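Local coordinates for protein flavoenzyme PA4991 (Pseudomonas aeruginosa PAO1, PDB 5EZ7) that binds one FAD per subunit and probably works as an FAD-dependent oxidoreductase of the DAO family whose physiological substrate is unknown, at residues G19-L22 against N23-R27; V154-V157 against P158-I161; L181-G184 against R185-A188; P351-A354 against D355-A359. All coordinates share one frame; numbering follows the deposited sequence.

Contact 1 of 4, residues G19-L22 against N23-R27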
loop_
_atom_site.group_PDB
_atom_site.type_symbol
_atom_site.label_atom_id
_atom_site.label_comp_id
_atom_site.label_asym_id
_atom_site.label_seq_id
_atom_site.Cartn_x
_atom_site.Cartn_y
_atom_site.Cartn_z
ATOM N N GLY A 19 -1.073 -7.248 4.682
ATOM C CA GLY A 19 -0.690 -8.220 5.697
ATOM C C GLY A 19 -0.443 -7.612 7.068
ATOM O O GLY A 19 -0.738 -8.204 8.090
ATOM N N LEU A 20 0.133 -6.423 7.081
ATOM C CA LEU A 20 0.496 -5.774 8.319
ATOM C C LEU A 20 -0.740 -5.207 8.995
ATOM O O LEU A 20 -0.837 -5.209 10.200
ATOM C CB LEU A 20 1.531 -4.677 8.072
ATOM C CG LEU A 20 3.013 -5.060 7.930
ATOM C CD1 LEU A 20 3.836 -3.845 7.474
ATOM C CD2 LEU A 20 3.592 -5.589 9.246
ATOM N N TRP A 21 -1.671 -4.705 8.206
ATOM C CA TRP A 21 -2.866 -4.096 8.749
ATOM C C TRP A 21 -3.677 -5.192 9.318
ATOM O O TRP A 21 -4.055 -5.129 10.456
ATOM C CB TRP A 21 -3.666 -3.325 7.691
ATOM C CG TRP A 21 -4.809 -2.579 8.268
ATOM C CD1 TRP A 21 -5.967 -3.101 8.725
ATOM C CD2 TRP A 21 -4.887 -1.166 8.489
ATOM N NE1 TRP A 21 -6.767 -2.101 9.228
ATOM C CE2 TRP A 21 -6.137 -0.902 9.060
ATOM C CE3 TRP A 21 -4.014 -0.092 8.251
ATOM C CZ2 TRP A 21 -6.544 0.385 9.415
ATOM C CZ3 TRP A 21 -4.425 1.188 8.588
ATOM C CH2 TRP A 21 -5.682 1.420 9.157
ATOM N N LEU A 22 -3.905 -6.237 8.532
ATOM C CA LEU A 22 -4.630 -7.427 9.017
ATOM C C LEU A 22 -3.982 -7.990 10.254
ATOM O O LEU A 22 -4.670 -8.356 11.200
ATOM C CB LEU A 22 -4.649 -8.520 7.958
ATOM C CG LEU A 22 -5.176 -9.921 8.368
ATOM C CD1 LEU A 22 -6.663 -9.850 8.733
ATOM C CD2 LEU A 22 -4.925 -10.943 7.250
ATOM N N ASN A 23 -2.668 -8.105 10.239
ATOM C CA ASN A 23 -1.987 -8.644 11.418
ATOM C C ASN A 23 -2.317 -7.810 12.653
ATOM O O ASN A 23 -2.582 -8.332 13.717
ATOM C CB ASN A 23 -0.483 -8.686 11.179
ATOM C CG ASN A 23 0.280 -9.466 12.247
ATOM O OD1 ASN A 23 -0.105 -10.584 12.595
ATOM N ND2 ASN A 23 1.387 -8.910 12.726
ATOM N N ALA A 24 -2.304 -6.493 12.503
ATOM C CA ALA A 24 -2.534 -5.631 13.625
ATOM C C ALA A 24 -3.979 -5.764 14.166
ATOM O O ALA A 24 -4.181 -5.799 15.371
ATOM C CB ALA A 24 -2.226 -4.209 13.226
ATOM N N ARG A 25 -4.954 -5.815 13.273
ATOM C CA ARG A 25 -6.334 -6.086 13.624
ATOM C C ARG A 25 -6.535 -7.410 14.402
ATOM O O ARG A 25 -7.246 -7.448 15.428
ATOM C CB ARG A 25 -7.193 -6.094 12.348
ATOM C CG ARG A 25 -7.454 -4.688 11.781
ATOM C CD ARG A 25 -8.655 -3.964 12.423
ATOM N NE ARG A 25 -9.869 -4.715 12.081
ATOM C CZ ARG A 25 -10.503 -4.674 10.895
ATOM N NH1 ARG A 25 -10.136 -3.845 9.889
ATOM N NH2 ARG A 25 -11.541 -5.470 10.710
ATOM N N LEU A 26 -5.906 -8.488 13.907
ATOM C CA LEU A 26 -6.067 -9.803 14.492
ATOM C C LEU A 26 -5.508 -9.873 15.917
ATOM O O LEU A 26 -6.214 -10.337 16.858
ATOM C CB LEU A 26 -5.456 -10.874 13.605
ATOM C CG LEU A 26 -6.244 -11.158 12.317
ATOM C CD1 LEU A 26 -5.521 -12.138 11.427
ATOM C CD2 LEU A 26 -7.664 -11.667 12.543
ATOM N N ARG A 27 -4.282 -9.378 16.079
ATOM C CA ARG A 27 -3.660 -9.267 17.388
ATOM C C ARG A 27 -4.473 -8.436 18.350
ATOM O O ARG A 27 -4.592 -8.759 19.518
ATOM C CB ARG A 27 -2.340 -8.587 17.251
ATOM C CG ARG A 27 -1.311 -9.464 16.609
ATOM C CD ARG A 27 0.015 -8.702 16.554
ATOM N NE ARG A 27 0.743 -8.774 17.808
ATOM C CZ ARG A 27 1.295 -9.899 18.262
ATOM N NH1 ARG A 27 1.194 -11.054 17.591
ATOM N NH2 ARG A 27 1.967 -9.869 19.379
HETATM O O HOH W 1 1.175 -5.720 12.130
#
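Trp21 and Arg25, like Leu22 and Leu26, lie side by side one turn apart on helix 17-28, the helix of the Rossmann-type beta-alpha-beta unit that runs from strand 10-13 to strand 33-37. Gly19 fits the last glycine of the GxGxxG pattern, and Ala18 beside it binds FAD. Four successive i to i+4 backbone bonds show a regular helix: Gly19 O, Leu20 O, Trp21 O and Leu22 O accept from Asn23 N, Ala24 N, Arg25 N and Leu26 N respectively, at 2.9 to 3.0 Å. The bond Arg25 N to Trp21 O is close to linear, at 171°. With CG opposite its backbone N (chi1 -174°), the Trp21 indole lies beside the Arg25 chain, and its NE1 comes 3.7 Å from Arg25 CG. The Arg25 chain folds at chi2 and chi3, which sets the guanidinium perpendicular to the indole, with NH1 in the ring plane at the indole edge. That guanidinium is claimed from outside: Arg25 forms salt bridges with Asp355 of helix 350-364 and with Glu88, and the indole NE1 also makes a weak hydrogen bond to Glu88. The leucines supply the apolar flank, on which CD1 of Leu22 meets CD1 of Leu26 at 3.7 Å, and beyond them lies helix 350-364. Asn23 OD1 hydrogen-bonds Thr33 OG1 at the start of strand 33-37, and ND2 hydrogen-bonds Ser171 OG. One water spans the turn, donating to Leu20 O at 2.8 Å and accepting from Asn23 ND2 at 3.3 Å.

Contact 2 of 4, residues V154-V157 against P158-I161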
loop_
_atom_site.group_PDB
_atom_site.type_symbol
_atom_site.label_atom_id
_atom_site.label_comp_id
_atom_site.label_asym_id
_atom_site.label_seq_id
_atom_site.Cartn_x
_atom_site.Cartn_y
_atom_site.Cartn_z
ATOM N N VAL A 154 -3.129 12.130 2.986
ATOM C CA VAL A 154 -1.874 11.540 2.488
ATOM C C VAL A 154 -0.912 11.181 3.602
ATOM O O VAL A 154 -0.461 12.052 4.331
ATOM C CB VAL A 154 -1.144 12.470 1.521
ATOM C CG1 VAL A 154 0.071 11.762 0.927
ATOM C CG2 VAL A 154 -2.113 12.949 0.447
ATOM N N PHE A 155 -0.573 9.893 3.659
ATOM C CA PHE A 155 0.190 9.288 4.744
ATOM C C PHE A 155 1.637 9.232 4.329
ATOM O O PHE A 155 1.912 9.030 3.180
ATOM C CB PHE A 155 -0.295 7.842 5.044
ATOM C CG PHE A 155 -1.304 7.745 6.155
ATOM C CD1 PHE A 155 -2.608 8.139 5.958
ATOM C CD2 PHE A 155 -0.952 7.261 7.410
ATOM C CE1 PHE A 155 -3.562 8.074 6.990
ATOM C CE2 PHE A 155 -1.895 7.205 8.445
ATOM C CZ PHE A 155 -3.198 7.630 8.234
ATOM N N ASP A 156 2.542 9.410 5.279
ATOM C CA ASP A 156 3.959 9.030 5.121
ATOM C C ASP A 156 4.007 7.508 5.302
ATOM O O ASP A 156 3.948 7.004 6.437
ATOM C CB ASP A 156 4.842 9.728 6.191
ATOM C CG ASP A 156 6.328 9.304 6.129
ATOM O OD1 ASP A 156 6.702 8.619 5.154
ATOM O OD2 ASP A 156 7.129 9.666 7.038
ATOM N N VAL A 157 4.096 6.788 4.195
ATOM C CA VAL A 157 3.957 5.328 4.207
ATOM C C VAL A 157 5.078 4.615 4.966
ATOM O O VAL A 157 4.802 3.755 5.784
ATOM C CB VAL A 157 3.749 4.712 2.804
ATOM C CG1 VAL A 157 3.637 3.202 2.896
ATOM C CG2 VAL A 157 2.463 5.255 2.178
ATOM N N PRO A 158 6.336 4.978 4.720
ATOM C CA PRO A 158 7.359 4.353 5.562
ATOM C C PRO A 158 7.087 4.457 7.093
ATOM O O PRO A 158 7.311 3.492 7.828
ATOM C CB PRO A 158 8.628 5.109 5.212
ATOM C CG PRO A 158 8.340 5.872 3.951
ATOM C CD PRO A 158 6.894 5.770 3.603
ATOM N N ASP A 159 6.631 5.613 7.551
ATOM C CA ASP A 159 6.273 5.788 8.943
ATOM C C ASP A 159 4.997 4.996 9.362
ATOM O O ASP A 159 4.870 4.576 10.507
ATOM C CB ASP A 159 6.094 7.257 9.223
ATOM C CG ASP A 159 6.080 7.557 10.677
ATOM O OD1 ASP A 159 7.086 7.199 11.351
ATOM O OD2 ASP A 159 5.041 8.106 11.149
ATOM N N LEU A 160 4.076 4.791 8.415
ATOM C CA LEU A 160 2.899 3.938 8.634
ATOM C C LEU A 160 3.280 2.484 8.879
ATOM O O LEU A 160 2.760 1.799 9.799
ATOM C CB LEU A 160 1.964 4.025 7.446
ATOM C CG LEU A 160 0.800 3.033 7.419
ATOM C CD1 LEU A 160 -0.137 3.163 8.632
ATOM C CD2 LEU A 160 0.067 3.238 6.116
ATOM N N ILE A 161 4.194 2.033 8.029
ATOM C CA ILE A 161 4.734 0.679 8.071
ATOM C C ILE A 161 5.516 0.392 9.296
ATOM O O ILE A 161 5.385 -0.706 9.822
ATOM C CB ILE A 161 5.596 0.432 6.814
ATOM C CG1 ILE A 161 4.640 0.111 5.691
ATOM C CG2 ILE A 161 6.571 -0.720 6.959
ATOM C CD1 ILE A 161 5.127 0.708 4.442
#
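With chi1 at 177°, Asp156 carries its carboxylate on the side opposite its backbone N and forward over the first residues of helix 157-168; Val157, with CG1 placed likewise (chi1 179°), directs that methyl along the helix to Ile161. The contact has a polar part round Asp156 and an apolar part round Val157 and Phe155. In the polar part Asp156 occupies the N-cap position. Its OD1 lies 3.2 Å from Pro158 CD, its side chain crossing the proline at about a right angle, while OD2 sits 3.4 Å from Asp159 CB. The planes of the Asp156 and Asp159 carboxylates are 23° apart; Asp159 has Arg162 as salt-bridge partner and also accepts the backbone amide of Arg95. In the apolar part Val157 CG1 packs against Ile161 CD1 at 3.3 Å, and Phe155 CD2 approaches Leu160 CD2 at 4.3 Å. The first turn closes through Leu160 N to Asp156 O, 3.0 Å, followed by Ile161 N to Val157 O at 2.9 Å. The arrangement is a strand-to-helix junction near the cofactor site, since Val157 lies close to Gly51 and Leu347, which bind FAD. Phe155 meets Trp79 of helix 75-82 edge-to-face, and strand 153-155 is the middle strand of a three-stranded antiparallel sheet, between strands 52-53 and 96-98.

Contact 3 of 4, residues L181-G184 against R185-A188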
loop_
_atom_site.group_PDB
_atom_site.type_symbol
_atom_site.label_atom_id
_atom_site.label_comp_id
_atom_site.label_asym_id
_atom_site.label_seq_id
_atom_site.Cartn_x
_atom_site.Cartn_y
_atom_site.Cartn_z
ATOM N N LEU A 181 2.344 -27.514 4.587
ATOM C CA LEU A 181 2.348 -28.488 5.649
ATOM C C LEU A 181 0.954 -29.064 5.590
ATOM O O LEU A 181 -0.013 -28.356 5.872
ATOM C CB LEU A 181 2.609 -27.745 6.939
ATOM C CG LEU A 181 2.818 -28.479 8.218
ATOM C CD1 LEU A 181 4.032 -29.385 8.056
ATOM C CD2 LEU A 181 3.020 -27.438 9.317
ATOM N N ARG A 182 0.848 -30.306 5.127
ATOM C CA ARG A 182 -0.432 -30.977 4.918
ATOM C C ARG A 182 -0.818 -31.920 6.049
ATOM O O ARG A 182 0.031 -32.388 6.780
ATOM C CB ARG A 182 -0.370 -31.819 3.652
ATOM C CG ARG A 182 -0.065 -31.059 2.383
ATOM C CD ARG A 182 -1.286 -30.345 1.852
ATOM N NE ARG A 182 -0.955 -29.656 0.599
ATOM C CZ ARG A 182 -1.670 -28.680 0.036
ATOM N NH1 ARG A 182 -2.803 -28.235 0.600
ATOM N NH2 ARG A 182 -1.254 -28.144 -1.105
ATOM N N GLU A 183 -2.116 -32.191 6.159
ATOM C CA GLU A 183 -2.659 -33.327 6.914
ATOM C C GLU A 183 -3.672 -34.028 6.029
ATOM O O GLU A 183 -4.863 -33.703 6.055
ATOM C CB GLU A 183 -3.316 -32.882 8.214
ATOM C CG GLU A 183 -2.330 -32.785 9.371
ATOM C CD GLU A 183 -2.870 -32.003 10.560
ATOM O OE1 GLU A 183 -4.114 -31.919 10.709
ATOM O OE2 GLU A 183 -2.041 -31.456 11.335
ATOM N N GLY A 184 -3.186 -34.991 5.250
ATOM C CA GLY A 184 -3.951 -35.529 4.148
ATOM C C GLY A 184 -4.065 -34.431 3.114
ATOM O O GLY A 184 -3.054 -33.914 2.621
ATOM N N ARG A 185 -5.289 -34.037 2.811
ATOM C CA ARG A 185 -5.505 -32.970 1.846
ATOM C C ARG A 185 -5.609 -31.584 2.497
ATOM O O ARG A 185 -5.510 -30.582 1.816
ATOM C CB ARG A 185 -6.707 -33.330 0.965
ATOM C CG ARG A 185 -6.524 -34.668 0.211
ATOM C CD ARG A 185 -5.222 -34.700 -0.622
ATOM N NE ARG A 185 -5.099 -35.827 -1.569
ATOM C CZ ARG A 185 -5.727 -35.935 -2.746
ATOM N NH1 ARG A 185 -6.589 -35.006 -3.158
ATOM N NH2 ARG A 185 -5.514 -37.000 -3.517
ATOM N N GLU A 186 -5.723 -31.537 3.820
ATOM C CA GLU A 186 -5.941 -30.294 4.572
ATOM C C GLU A 186 -4.608 -29.494 4.704
ATOM O O GLU A 186 -3.534 -30.080 4.854
ATOM C CB GLU A 186 -6.523 -30.653 5.969
ATOM C CG GLU A 186 -7.601 -29.723 6.530
ATOM C CD GLU A 186 -7.608 -29.591 8.074
ATOM O OE1 GLU A 186 -8.615 -29.997 8.720
ATOM O OE2 GLU A 186 -6.628 -29.025 8.651
ATOM N N LEU A 187 -4.682 -28.163 4.623
ATOM C CA LEU A 187 -3.524 -27.297 4.864
ATOM C C LEU A 187 -3.403 -26.929 6.335
ATOM O O LEU A 187 -4.155 -26.113 6.839
ATOM C CB LEU A 187 -3.618 -26.031 4.013
ATOM C CG LEU A 187 -2.398 -25.115 4.090
ATOM C CD1 LEU A 187 -1.173 -25.752 3.452
ATOM C CD2 LEU A 187 -2.731 -23.779 3.434
ATOM N N ALA A 188 -2.460 -27.544 7.023
ATOM C CA ALA A 188 -2.324 -27.375 8.466
ATOM C C ALA A 188 -1.404 -26.183 8.839
ATOM O O ALA A 188 -1.253 -25.832 10.004
ATOM C CB ALA A 188 -1.788 -28.664 9.089
#
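Arg182 and Leu187, then Glu183 and Glu186, pair across the end of a beta hairpin made by strands 178-183 and 186-192, closed by a type II' turn from Glu183 to Glu186. Backbone bonds establish the register. Glu183 N donates to Glu186 O at 2.9 Å, and Glu186 N returns a bond to Glu183 O at 3.2 Å from well above the carbonyl plane; farther from the turn, Ala188 N reaches Leu181 O at 2.8 Å. Gly184 supplies the positive phi (68°) of the turn's first corner. Between the bonded pairs, Arg182 CA makes a CA-H...O contact with Glu186 O at 3.2 Å. Among charged groups, Glu183 OE1 and Glu186 OE2 are like charges 4.4 Å apart, an opposition probably eased by the salt bridge from Glu186 to Arg338. Van der Waals contacts of the side chains lie on both faces. On that of Glu183 and Glu186, the extended Glu183 chain brings OE2 to 3.6 Å from Ala188 CB. On the other, the Arg182 chain, bent at chi2 (-79°), crosses Leu187 obliquely, and Leu187 CD1 lies over one guanidinium face, 4.1 Å from Arg182 NH1.

Contact 4 of 4, residues P351-A354 against D355-A359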
loop_
_atom_site.group_PDB
_atom_site.type_symbol
_atom_site.label_atom_id
_atom_site.label_comp_id
_atom_site.label_asym_id
_atom_site.label_seq_id
_atom_site.Cartn_x
_atom_site.Cartn_y
_atom_site.Cartn_z
ATOM N N PRO A 351 -7.910 -1.711 5.163
ATOM C CA PRO A 351 -8.855 -2.052 6.227
ATOM C C PRO A 351 -10.101 -2.875 5.772
ATOM O O PRO A 351 -10.738 -3.537 6.595
ATOM C CB PRO A 351 -9.278 -0.675 6.785
ATOM C CG PRO A 351 -8.352 0.327 6.191
ATOM C CD PRO A 351 -7.875 -0.262 4.912
ATOM N N ASP A 352 -10.462 -2.788 4.497
ATOM C CA ASP A 352 -11.550 -3.573 3.927
ATOM C C ASP A 352 -11.068 -5.013 3.721
ATOM O O ASP A 352 -11.832 -5.965 3.897
ATOM C CB ASP A 352 -12.060 -2.938 2.609
ATOM C CG ASP A 352 -13.271 -3.664 2.041
ATOM O OD1 ASP A 352 -14.347 -3.619 2.695
ATOM O OD2 ASP A 352 -13.161 -4.308 0.958
ATOM N N PHE A 353 -9.799 -5.171 3.378
ATOM C CA PHE A 353 -9.193 -6.510 3.238
ATOM C C PHE A 353 -9.211 -7.235 4.573
ATOM O O PHE A 353 -9.711 -8.354 4.638
ATOM C CB PHE A 353 -7.781 -6.435 2.653
ATOM C CG PHE A 353 -7.079 -7.763 2.552
ATOM C CD1 PHE A 353 -7.368 -8.649 1.515
ATOM C CD2 PHE A 353 -6.113 -8.128 3.473
ATOM C CE1 PHE A 353 -6.724 -9.867 1.406
ATOM C CE2 PHE A 353 -5.453 -9.351 3.368
ATOM C CZ PHE A 353 -5.771 -10.222 2.345
ATOM N N ALA A 354 -8.720 -6.576 5.625
ATOM C CA ALA A 354 -8.883 -7.044 6.993
ATOM C C ALA A 354 -10.335 -7.412 7.362
ATOM O O ALA A 354 -10.566 -8.494 7.850
ATOM C CB ALA A 354 -8.283 -6.059 7.991
ATOM N N ASP A 355 -11.295 -6.527 7.126
ATOM C CA ASP A 355 -12.742 -6.831 7.402
ATOM C C ASP A 355 -13.206 -8.100 6.709
ATOM O O ASP A 355 -13.958 -8.861 7.301
ATOM C CB ASP A 355 -13.689 -5.725 6.921
ATOM C CG ASP A 355 -13.512 -4.403 7.665
ATOM O OD1 ASP A 355 -13.081 -4.403 8.838
ATOM O OD2 ASP A 355 -13.811 -3.336 7.060
ATOM N N ARG A 356 -12.762 -8.318 5.465
ATOM C CA ARG A 356 -13.211 -9.463 4.689
ATOM C C ARG A 356 -12.641 -10.735 5.266
ATOM O O ARG A 356 -13.360 -11.733 5.355
ATOM C CB ARG A 356 -12.939 -9.312 3.199
ATOM C CG ARG A 356 -14.043 -8.533 2.497
ATOM C CD ARG A 356 -13.521 -7.647 1.381
ATOM N NE ARG A 356 -14.601 -6.857 0.760
ATOM C CZ ARG A 356 -15.406 -7.289 -0.224
ATOM N NH1 ARG A 356 -15.261 -8.514 -0.735
ATOM N NH2 ARG A 356 -16.372 -6.497 -0.712
ATOM N N VAL A 357 -11.385 -10.686 5.715
ATOM C CA VAL A 357 -10.790 -11.818 6.389
ATOM C C VAL A 357 -11.490 -12.080 7.737
ATOM O O VAL A 357 -11.814 -13.244 8.046
ATOM C CB VAL A 357 -9.273 -11.654 6.570
ATOM C CG1 VAL A 357 -8.704 -12.714 7.498
ATOM C CG2 VAL A 357 -8.551 -11.704 5.221
ATOM N N CYS A 358 -11.710 -11.021 8.525
ATOM C CA CYS A 358 -12.305 -11.177 9.868
ATOM C C CYS A 358 -13.747 -11.711 9.791
ATOM O O CYS A 358 -14.126 -12.539 10.614
ATOM C CB CYS A 358 -12.246 -9.881 10.693
ATOM S SG CYS A 358 -10.557 -9.459 11.197
ATOM N N ALA A 359 -14.512 -11.301 8.778
ATOM C CA ALA A 359 -15.860 -11.845 8.582
ATOM C C ALA A 359 -15.866 -13.325 8.174
ATOM O O ALA A 359 -16.811 -14.024 8.477
ATOM C CB ALA A 359 -16.652 -11.019 7.575
#
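Asp352 and Arg356 form an i to i+4 salt bridge on helix 350-364, a helix of the FAD-binding region that follows Leu347 and Ala348, both FAD-binding residues. Their side chains approach at a slant, with the carboxylate and guanidinium planes 62° apart. Asp352 CG stands opposite its backbone N (chi1 -175°), which carries OD2 to 2.9 Å from Arg356 NE; the N-H...O angle of 123° makes the hydrogen-bond part of this bridge weak. OD2 also accepts the backbone amide of Ala331, so two donors grip this oxygen. OD1, by contrast, lies in the guanidinium plane at its edge, 3.8 Å from NE of Arg356. Asp355, whose CG lies anti to its carbonyl carbon, has its carboxylate in salt bridges to Arg25 and Arg78. Its OD2 nevertheless remains 4.4 Å from Asp352 OD1, a like-charge approach that the arginines probably temper.

A ring-and-methyl contact carries the next flank of the helix. Val357 CG2 sits over one face of the Phe353 ring, offset toward its rim, and its distance to Phe353 CZ is 4.3 Å. Phe353 also touches Ala18, an FAD-binding residue of helix 17-28, while Val357 touches Leu22 of the same helix; both reach Leu333 of strand 332-336. Backbone bonds keep the turns in step: Asp355 N to Pro351 O at 3.1 Å, Val357 N to Phe353 O at 3.1 Å, and Cys358 N to Ala354 O at 2.9 Å.

From the N terminus the four contacts follow one another in series; none nests in or crosses another, and each joins adjoining segments. Contact 1 spans turns of helix 17-28, contact 2 the passage from strand 153-155 into helix 157-168, contact 3 the tight hairpin turn, and contact 4 turns of helix 350-364. Contacts 1 and 4, centres about 10 Å apart, are tied by the salt bridge Arg25 NH2 to Asp355 OD1, 2.6 Å, while contact 1 packs on contact 2 through Leu20 CD1 and Ile161 CG2, 4.2 Å apart. Helix 17-28 thus lies against both other helices, near the FAD; contacts 2 and 4 do not touch. Contact 3 lies apart, its nearest atoms about 13 Å from contact 4.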